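Local coordinates for xylanase 10C (Pseudomonas cellulosa, PDB 1GNY), which cleaves internal linkages of the xylan backbone to release xylooligosaccharides, the part here being its N-terminal family 15 carbohydrate-binding module, which binds xylan, at residues M9-W13 / Y28-V33; G19-S24 / A36-V42; V63-F69 / P136-T141. All coordinates share one frame; numbering follows the deposited sequence.

Contact 1: M9-W13 / Y28-V33; sequences MANGW and YSADGV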
loop_
_atom_site.group_PDB
_atom_site.type_symbol
_atom_site.label_atom_id
_atom_site.label_comp_id
_atom_site.label_asym_id
_atom_site.label_seq_id
_atom_site.Cartn_x
_atom_site.Cartn_y
_atom_site.Cartn_z
ATOM N N MET A 9 -1.199 10.668 7.283
ATOM C CA MET A 9 -0.014 9.884 7.657
ATOM C C MET A 9 0.257 9.873 9.156
ATOM O O MET A 9 1.259 9.301 9.595
ATOM C CB MET A 9 1.223 10.346 6.894
ATOM C CG MET A 9 1.070 10.300 5.366
ATOM S SD MET A 9 0.614 8.683 4.703
ATOM C CE MET A 9 1.965 7.663 5.281
ATOM N N ALA A 10 -0.612 10.523 9.926
ATOM C CA ALA A 10 -0.481 10.570 11.410
ATOM C C ALA A 10 -1.562 9.817 12.191
ATOM O O ALA A 10 -1.464 9.708 13.433
ATOM C CB ALA A 10 -0.462 12.025 11.885
ATOM N N ASN A 11 -2.589 9.342 11.488
ATOM C CA ASN A 11 -3.707 8.589 12.067
ATOM C C ASN A 11 -4.253 7.600 11.064
ATOM O O ASN A 11 -4.074 7.761 9.858
ATOM C CB ASN A 11 -4.881 9.525 12.388
ATOM C CG ASN A 11 -4.482 10.710 13.239
ATOM O OD1 ASN A 11 -4.429 10.612 14.473
ATOM N ND2 ASN A 11 -4.220 11.852 12.585
ATOM N N GLY A 12 -4.930 6.585 11.575
ATOM C CA GLY A 12 -5.659 5.667 10.733
ATOM C C GLY A 12 -4.904 4.507 10.113
ATOM O O GLY A 12 -5.520 3.702 9.414
ATOM N N TRP A 13 -3.614 4.392 10.379
ATOM C CA TRP A 13 -2.855 3.262 9.851
ATOM C C TRP A 13 -2.774 2.095 10.838
ATOM O O TRP A 13 -2.861 2.271 12.055
ATOM C CB TRP A 13 -1.453 3.677 9.449
ATOM C CG TRP A 13 -1.349 4.530 8.186
ATOM C CD1 TRP A 13 -1.629 5.865 8.050
ATOM C CD2 TRP A 13 -0.862 4.095 6.919
ATOM N NE1 TRP A 13 -1.351 6.283 6.770
ATOM C CE2 TRP A 13 -0.880 5.210 6.050
ATOM C CE3 TRP A 13 -0.409 2.853 6.416
ATOM C CZ2 TRP A 13 -0.469 5.126 4.735
ATOM C CZ3 TRP A 13 0.022 2.777 5.140
ATOM C CH2 TRP A 13 -0.015 3.905 4.289
ATOM N N TYR A 28 4.539 5.556 14.068
ATOM C CA TYR A 28 4.439 6.885 13.493
ATOM C C TYR A 28 5.660 7.725 13.845
ATOM O O TYR A 28 6.233 7.612 14.957
ATOM C CB TYR A 28 3.197 7.614 14.020
ATOM C CG TYR A 28 1.857 7.079 13.610
ATOM C CD1 TYR A 28 1.373 7.270 12.301
ATOM C CD2 TYR A 28 1.048 6.418 14.511
ATOM C CE1 TYR A 28 0.130 6.784 11.917
ATOM C CE2 TYR A 28 -0.216 5.985 14.149
ATOM C CZ TYR A 28 -0.674 6.173 12.839
ATOM O OH TYR A 28 -1.924 5.724 12.479
ATOM N N SER A 29 6.089 8.544 12.915
ATOM C CA SER A 29 7.182 9.538 13.191
ATOM C C SER A 29 6.905 10.789 12.359
ATOM O O SER A 29 5.992 10.768 11.518
ATOM C CB SER A 29 8.549 8.984 12.903
ATOM O OG SER A 29 8.767 8.878 11.518
ATOM N N ALA A 30 7.722 11.832 12.532
ATOM C CA ALA A 30 7.576 13.025 11.696
ATOM C C ALA A 30 7.708 12.700 10.192
ATOM O O ALA A 30 7.113 13.382 9.347
ATOM C CB ALA A 30 8.599 14.080 12.075
ATOM N N ASP A 31 8.474 11.664 9.867
ATOM C CA ASP A 31 8.629 11.244 8.447
ATOM C C ASP A 31 7.453 10.434 7.859
ATOM O O ASP A 31 7.387 10.255 6.647
ATOM C CB ASP A 31 9.880 10.438 8.242
ATOM C CG ASP A 31 11.154 11.290 8.210
ATOM O OD1 ASP A 31 11.093 12.522 8.369
ATOM O OD2 ASP A 31 12.288 10.771 8.063
ATOM N N GLY A 32 6.515 10.006 8.685
ATOM C CA GLY A 32 5.355 9.237 8.208
ATOM C C GLY A 32 5.085 7.958 8.988
ATOM O O GLY A 32 4.972 8.022 10.214
ATOM N N VAL A 33 4.961 6.834 8.264
ATOM C CA VAL A 33 4.616 5.495 8.815
ATOM C C VAL A 33 5.704 4.480 8.491
ATOM O O VAL A 33 6.063 4.347 7.324
ATOM C CB VAL A 33 3.254 5.012 8.253
ATOM C CG1 VAL A 33 2.959 3.568 8.619
ATOM C CG2 VAL A 33 2.098 5.935 8.737
HETATM O O HOH W 1 3.228 10.548 10.997
HETATM O O HOH W 2 -3.151 4.425 14.376
#
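Val33 and Tyr28, from the two arms of a beta hairpin, pack on Met9, Ala10 and Trp13. These three belong to the loop that leaves strand 2-6 of one antiparallel sheet and enters strand 14-17 of the other large sheet. The hairpin closes through a type I beta turn from Ser29 to Gly32. CG2 of Val33 lies over one face of the Trp13 indole in a CH-pi contact. It sits 3.7 Å from the centroid of the five-membered ring and 8° off its normal. CG1 of Val33 is anti to the backbone N (chi1 171°), which places CG2 beside that N, where it meets the indole. The Met9 chain is bent at both chi2 and chi3 and brings its methyl CE to 3.9 Å from Val33 CG2. The two side chains cross at about a right angle. Tyr28 reaches along the loop backbone. Met9 O lies near the edge of its ring, 3.4 Å from CD1, and Ala10 O sits over a face. At the far end, Trp13 N donates to Tyr28 OH at 3.0 Å, with 154° at the hydrogen.

Further out, Trp13 NE1 donates to the carbonyl O of Asp8, which helps fix the turn of the indole. The Phe46 ring meets the indole, and Val145 touches the same side chain. With a serine here, Val33 CG2 would probably lose the flat surface beneath it, a gap would open beside Phe46, and Asp8 O would lose its indole N-H. The Asp8 carboxylate holds the loop itself, bonding to Ala10 N and Asn11 ND2. One water lies 2.7 Å from Met9 O and within hydrogen-bonding reach of Ser29 O, so it can link loop and turn. A second lies in the plane of the Tyr28 ring, 2.6 Å from OH, and donates to Trp13 O.

Contact 2: G19-S24 / A36-V42; sequences GSTSHS and AALGDGV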
loop_
_atom_site.group_PDB
_atom_site.type_symbol
_atom_site.label_atom_id
_atom_site.label_comp_id
_atom_site.label_asym_id
_atom_site.label_seq_id
_atom_site.Cartn_x
_atom_site.Cartn_y
_atom_site.Cartn_z
ATOM N N GLY A 19 -0.204 -13.167 4.755
ATOM C CA GLY A 19 0.477 -14.447 4.546
ATOM C C GLY A 19 0.680 -15.194 5.861
ATOM O O GLY A 19 -0.100 -15.021 6.793
ATOM N N SER A 20 1.766 -15.946 5.933
ATOM C CA SER A 20 2.043 -16.842 7.065
ATOM C C SER A 20 2.963 -16.279 8.173
ATOM O O SER A 20 3.410 -17.029 9.040
ATOM C CB SER A 20 2.642 -18.143 6.529
ATOM O OG SER A 20 3.888 -17.865 5.902
ATOM N N THR A 21 3.253 -14.986 8.115
ATOM C CA THR A 21 4.059 -14.316 9.121
ATOM C C THR A 21 3.259 -13.194 9.769
ATOM O O THR A 21 2.708 -12.337 9.090
ATOM C CB THR A 21 5.297 -13.713 8.493
ATOM O OG1 THR A 21 6.116 -14.748 7.912
ATOM C CG2 THR A 21 6.162 -13.068 9.515
ATOM N N SER A 22 3.250 -13.193 11.090
ATOM C CA SER A 22 2.538 -12.159 11.857
ATOM C C SER A 22 3.259 -10.822 11.803
ATOM O O SER A 22 4.484 -10.752 11.719
ATOM C CB SER A 22 2.408 -12.609 13.301
ATOM O OG SER A 22 1.637 -13.805 13.349
ATOM N N HIS A 23 2.493 -9.743 11.890
ATOM C CA HIS A 23 3.081 -8.412 11.856
ATOM C C HIS A 23 3.311 -7.839 13.267
ATOM O O HIS A 23 2.718 -8.306 14.241
ATOM C CB HIS A 23 2.175 -7.445 11.039
ATOM C CG HIS A 23 0.848 -7.127 11.669
ATOM N ND1 HIS A 23 0.683 -6.136 12.626
ATOM C CD2 HIS A 23 -0.381 -7.665 11.482
ATOM C CE1 HIS A 23 -0.583 -6.080 12.985
ATOM N NE2 HIS A 23 -1.257 -6.998 12.311
ATOM N N SER A 24 4.134 -6.812 13.357
ATOM C CA SER A 24 4.399 -6.091 14.622
ATOM C C SER A 24 3.839 -4.650 14.661
ATOM O O SER A 24 4.400 -3.787 15.318
ATOM C CB SER A 24 5.900 -6.107 14.976
ATOM O OG SER A 24 6.750 -5.468 14.038
ATOM N N ALA A 36 8.310 -2.865 10.387
ATOM C CA ALA A 36 9.323 -3.918 10.320
ATOM C C ALA A 36 8.845 -4.993 9.319
ATOM O O ALA A 36 7.765 -5.602 9.468
ATOM C CB ALA A 36 9.551 -4.541 11.687
ATOM N N ALA A 37 9.609 -5.175 8.250
ATOM C CA ALA A 37 9.273 -6.126 7.184
ATOM C C ALA A 37 9.701 -7.553 7.594
ATOM O O ALA A 37 10.714 -8.106 7.136
ATOM C CB ALA A 37 9.927 -5.706 5.869
ATOM N N LEU A 38 8.915 -8.119 8.491
ATOM C CA LEU A 38 9.258 -9.405 9.149
ATOM C C LEU A 38 9.180 -10.646 8.280
ATOM O O LEU A 38 9.909 -11.620 8.530
ATOM C CB LEU A 38 8.396 -9.625 10.392
ATOM C CG LEU A 38 8.577 -8.563 11.484
ATOM C CD1 LEU A 38 7.470 -8.694 12.531
ATOM C CD2 LEU A 38 9.973 -8.549 12.086
ATOM N N GLY A 39 8.307 -10.637 7.307
ATOM C CA GLY A 39 8.133 -11.774 6.391
ATOM C C GLY A 39 7.221 -11.492 5.222
ATOM O O GLY A 39 6.670 -10.405 5.083
ATOM N N ASP A 40 7.070 -12.478 4.332
ATOM C CA ASP A 40 6.168 -12.363 3.182
ATOM C C ASP A 40 4.739 -12.045 3.666
ATOM O O ASP A 40 4.248 -12.652 4.628
ATOM C CB ASP A 40 6.181 -13.673 2.362
ATOM C CG ASP A 40 5.295 -13.614 1.154
ATOM O OD1 ASP A 40 5.719 -13.108 0.080
ATOM O OD2 ASP A 40 4.121 -14.062 1.189
ATOM N N GLY A 41 4.130 -11.045 3.045
ATOM C CA GLY A 41 2.782 -10.605 3.384
ATOM C C GLY A 41 2.648 -9.634 4.542
ATOM O O GLY A 41 1.536 -9.264 4.848
ATOM N N VAL A 42 3.759 -9.201 5.135
ATOM C CA VAL A 42 3.719 -8.230 6.242
ATOM C C VAL A 42 3.715 -6.848 5.582
ATOM O O VAL A 42 4.522 -6.579 4.685
ATOM C CB VAL A 42 4.880 -8.419 7.255
ATOM C CG1 VAL A 42 4.902 -7.315 8.309
ATOM C CG2 VAL A 42 4.761 -9.812 7.911
HETATM O O HOH W 3 2.141 -12.380 6.381
HETATM O O HOH W 4 5.178 -15.203 5.667
HETATM O O HOH W 5 3.499 -16.113 3.267
HETATM O O HOH W 6 6.412 -2.972 12.665
HETATM O O HOH W 7 5.480 -5.634 11.082
#
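Two loops on the sugar-binding side of the module meet where the type II beta turn from Gly39 to Val42 faces Thr21 and His23. Asn16 and Ser18 of the xylan site come just before residues 19-24, and the Asp40 side chain is about 7 Å from a xylose unit of the bound xylooligosaccharide. The direct contact is van der Waals packing, methyls on methyls and on oxygens. Val42 CG2 lies 3.5 Å from Thr21 O and also packs on Thr21 CG2, the side chains crossing at about a right angle. Val42 CG1 meets CB of His23. The His23 ring leads off from residues 36-42, and its ND1 accepts from Gly25 N. Leu38 puts CD1 alongside Ser24 OG at 3.6 Å. Ser24 holds that OG between its backbone N and carbonyl carbon (chi1 62°), which also brings it to CB of Ala36. Gly39 passes close to Thr21, and a CB on it would clash with Thr21 OG1.

Polar links across the contact run through water. Asp40 O accepts from two waters. One, at 2.8 Å from Asp40 O, also donates to Thr21 O and accepts from Gly19 N. The other joins Ser20 OG and Thr21 OG1. Gly134 N holds the Asp40 side chain by bonding to OD1. At the opposite end, a further water accepts from Ser24 N at 2.9 Å and donates to Ala36 O at 2.8 Å.

Contact 3: V63-F69 / P136-T141; sequences VNVSAEF and PAGTIT. With NA (sodium ion), chain C.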
loop_
_atom_site.group_PDB
_atom_site.type_symbol
_atom_site.label_atom_id
_atom_site.label_comp_id
_atom_site.label_asym_id
_atom_site.label_seq_id
_atom_site.Cartn_x
_atom_site.Cartn_y
_atom_site.Cartn_z
ATOM N N VAL A 63 8.015 6.415 -0.807
ATOM C CA VAL A 63 8.564 5.492 0.206
ATOM C C VAL A 63 10.067 5.593 0.369
ATOM O O VAL A 63 10.739 6.127 -0.498
ATOM C CB VAL A 63 8.210 4.007 -0.081
ATOM C CG1 VAL A 63 6.711 3.836 -0.224
ATOM C CG2 VAL A 63 8.919 3.486 -1.359
ATOM N N ASN A 64 10.564 5.124 1.506
ATOM C CA ASN A 64 12.002 4.957 1.716
ATOM C C ASN A 64 12.238 3.563 2.228
ATOM O O ASN A 64 11.592 3.120 3.209
ATOM C CB ASN A 64 12.586 5.972 2.662
ATOM C CG ASN A 64 14.115 5.931 2.661
ATOM O OD1 ASN A 64 14.716 5.099 3.320
ATOM N ND2 ASN A 64 14.749 6.803 1.840
ATOM N N VAL A 65 13.136 2.844 1.561
ATOM C CA VAL A 65 13.432 1.445 1.916
ATOM C C VAL A 65 14.804 1.330 2.605
ATOM O O VAL A 65 15.753 1.983 2.196
ATOM C CB VAL A 65 13.202 0.436 0.753
ATOM C CG1 VAL A 65 12.413 1.044 -0.467
ATOM C CG2 VAL A 65 14.444 -0.304 0.324
ATOM N N SER A 66 14.887 0.547 3.674
ATOM C CA SER A 66 16.158 0.418 4.410
ATOM C C SER A 66 17.158 -0.456 3.655
ATOM O O SER A 66 16.812 -1.269 2.777
ATOM C CB SER A 66 15.971 -0.159 5.823
ATOM O OG SER A 66 15.757 -1.557 5.795
ATOM N N ALA A 67 18.416 -0.299 4.036
ATOM C CA ALA A 67 19.508 -1.081 3.427
ATOM C C ALA A 67 19.304 -2.598 3.597
ATOM O O ALA A 67 19.519 -3.387 2.663
ATOM C CB ALA A 67 20.848 -0.645 4.031
ATOM N N GLU A 68 18.877 -3.006 4.793
ATOM C CA GLU A 68 18.594 -4.419 5.042
ATOM C C GLU A 68 17.459 -4.946 4.149
ATOM O O GLU A 68 17.492 -6.099 3.715
ATOM C CB GLU A 68 18.247 -4.657 6.520
ATOM C CG GLU A 68 19.457 -4.685 7.441
ATOM C CD GLU A 68 19.071 -4.746 8.920
ATOM O OE1 GLU A 68 17.921 -4.407 9.282
ATOM O OE2 GLU A 68 19.920 -5.150 9.746
ATOM N N PHE A 69 16.446 -4.107 3.890
ATOM C CA PHE A 69 15.359 -4.525 2.988
ATOM C C PHE A 69 15.909 -4.715 1.567
ATOM O O PHE A 69 15.598 -5.705 0.898
ATOM C CB PHE A 69 14.166 -3.557 2.975
ATOM C CG PHE A 69 12.971 -4.073 2.187
ATOM C CD1 PHE A 69 12.897 -3.957 0.784
ATOM C CD2 PHE A 69 11.941 -4.720 2.824
ATOM C CE1 PHE A 69 11.810 -4.470 0.090
ATOM C CE2 PHE A 69 10.871 -5.244 2.114
ATOM C CZ PHE A 69 10.817 -5.123 0.755
ATOM N N PRO A 136 11.861 -11.033 3.190
ATOM C CA PRO A 136 12.350 -9.703 3.573
ATOM C C PRO A 136 13.054 -9.600 4.907
ATOM O O PRO A 136 13.036 -10.515 5.749
ATOM C CB PRO A 136 11.049 -8.876 3.650
ATOM C CG PRO A 136 10.027 -9.862 4.043
ATOM C CD PRO A 136 10.402 -11.134 3.366
ATOM N N ALA A 137 13.690 -8.457 5.065
ATOM C CA ALA A 137 14.293 -8.002 6.316
ATOM C C ALA A 137 14.264 -6.471 6.304
ATOM O O ALA A 137 13.797 -5.862 5.348
ATOM C CB ALA A 137 15.685 -8.525 6.472
ATOM N N GLY A 138 14.674 -5.853 7.398
ATOM C CA GLY A 138 14.740 -4.404 7.472
ATOM C C GLY A 138 13.357 -3.742 7.608
ATOM O O GLY A 138 12.396 -4.363 8.029
ATOM N N THR A 139 13.315 -2.478 7.220
ATOM C CA THR A 139 12.124 -1.625 7.402
ATOM C C THR A 139 11.735 -0.922 6.132
ATOM O O THR A 139 12.532 -0.821 5.174
ATOM C CB THR A 139 12.340 -0.571 8.515
ATOM O OG1 THR A 139 13.373 0.351 8.127
ATOM C CG2 THR A 139 12.824 -1.198 9.793
ATOM N N ILE A 140 10.477 -0.473 6.133
ATOM C CA ILE A 140 9.888 0.334 5.057
ATOM C C ILE A 140 9.238 1.554 5.694
ATOM O O ILE A 140 8.517 1.391 6.680
ATOM C CB ILE A 140 8.819 -0.467 4.271
ATOM C CG1 ILE A 140 9.420 -1.681 3.536
ATOM C CG2 ILE A 140 8.093 0.436 3.262
ATOM C CD1 ILE A 140 10.443 -1.402 2.466
ATOM N N THR A 141 9.493 2.747 5.142
ATOM C CA THR A 141 8.835 3.991 5.553
ATOM C C THR A 141 7.963 4.530 4.423
ATOM O O THR A 141 8.430 4.680 3.291
ATOM C CB THR A 141 9.830 5.075 6.023
ATOM O OG1 THR A 141 10.548 4.587 7.179
ATOM C CG2 THR A 141 9.103 6.356 6.434
HETATM NA NA NA C . 16.915 4.330 2.621
HETATM O O HOH W 8 17.689 6.870 1.801
HETATM O O HOH W 9 16.131 -6.906 9.744
HETATM O O HOH W 10 18.028 4.182 4.216
#
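Asn64 and Thr141 form an antiparallel hydrogen-bonded pair, and the axes of strands 63-65 and 139-141 run at 161° to each other. Asn64 N donates to Thr141 O at 2.8 Å, and Thr141 N returns a bond to Asn64 O. Val65 and Ile140 follow as a non-hydrogen-bonded pair. Their side chains share the buried face, where Ile140 CD1 touches Val65 CB. The same methyl stands over the centre of the Phe69 ring, 3.6 Å from the centroid, in a CH-pi contact. Phe69 CG is anti to the backbone N (chi1 -173°), which carries the ring over to Ile140 and to CB of Pro136.

Ser66 ends the pairing and is the N-cap of helix 67-72. Its N donates to Thr139 O at 3.1 Å. Its OG accepts from Thr139 N at 3.0 Å, nearly straight at 172°, and from Phe69 N at 3.3 Å as the capping bond. One hydroxyl oxygen thus joins the helix start to the neighbouring strand.

On the other face, Asn64 OD1 binds the sodium ion at 2.4 Å. Val65 O, Ala102 O and water also bind it. Asn64 ND2 donates to Asp105 OD1, which helps hold the amide with its oxygen on the metal. The protein ligands are neutral oxygens, two backbone carbonyls and one amide, so the ion bridges strand 58-65 to Ala102 with no protein carboxylate in its first shell.

All three contacts lie in the one CBM15 module. Contacts 1 and 2 interleave along the sequence, with centres about 19 Å apart, and contact 3 opens after both have closed. Contacts 1 and 3, about 16 Å apart between centres, reach the same sheet, where strands 32-36 and 139-149 are neighbours. Thr141 CG2 packs on Val33 O there. The centres of contacts 2 and 3 are about 13 Å apart. They meet through a probable hydrogen bond from Ala37 N to Gly138 O and through Pro136 against Gly39. Contact 2 lies beside the bound xylooligosaccharide, while contact 3 holds the sodium, so sugar and metal occupy separate parts of the module.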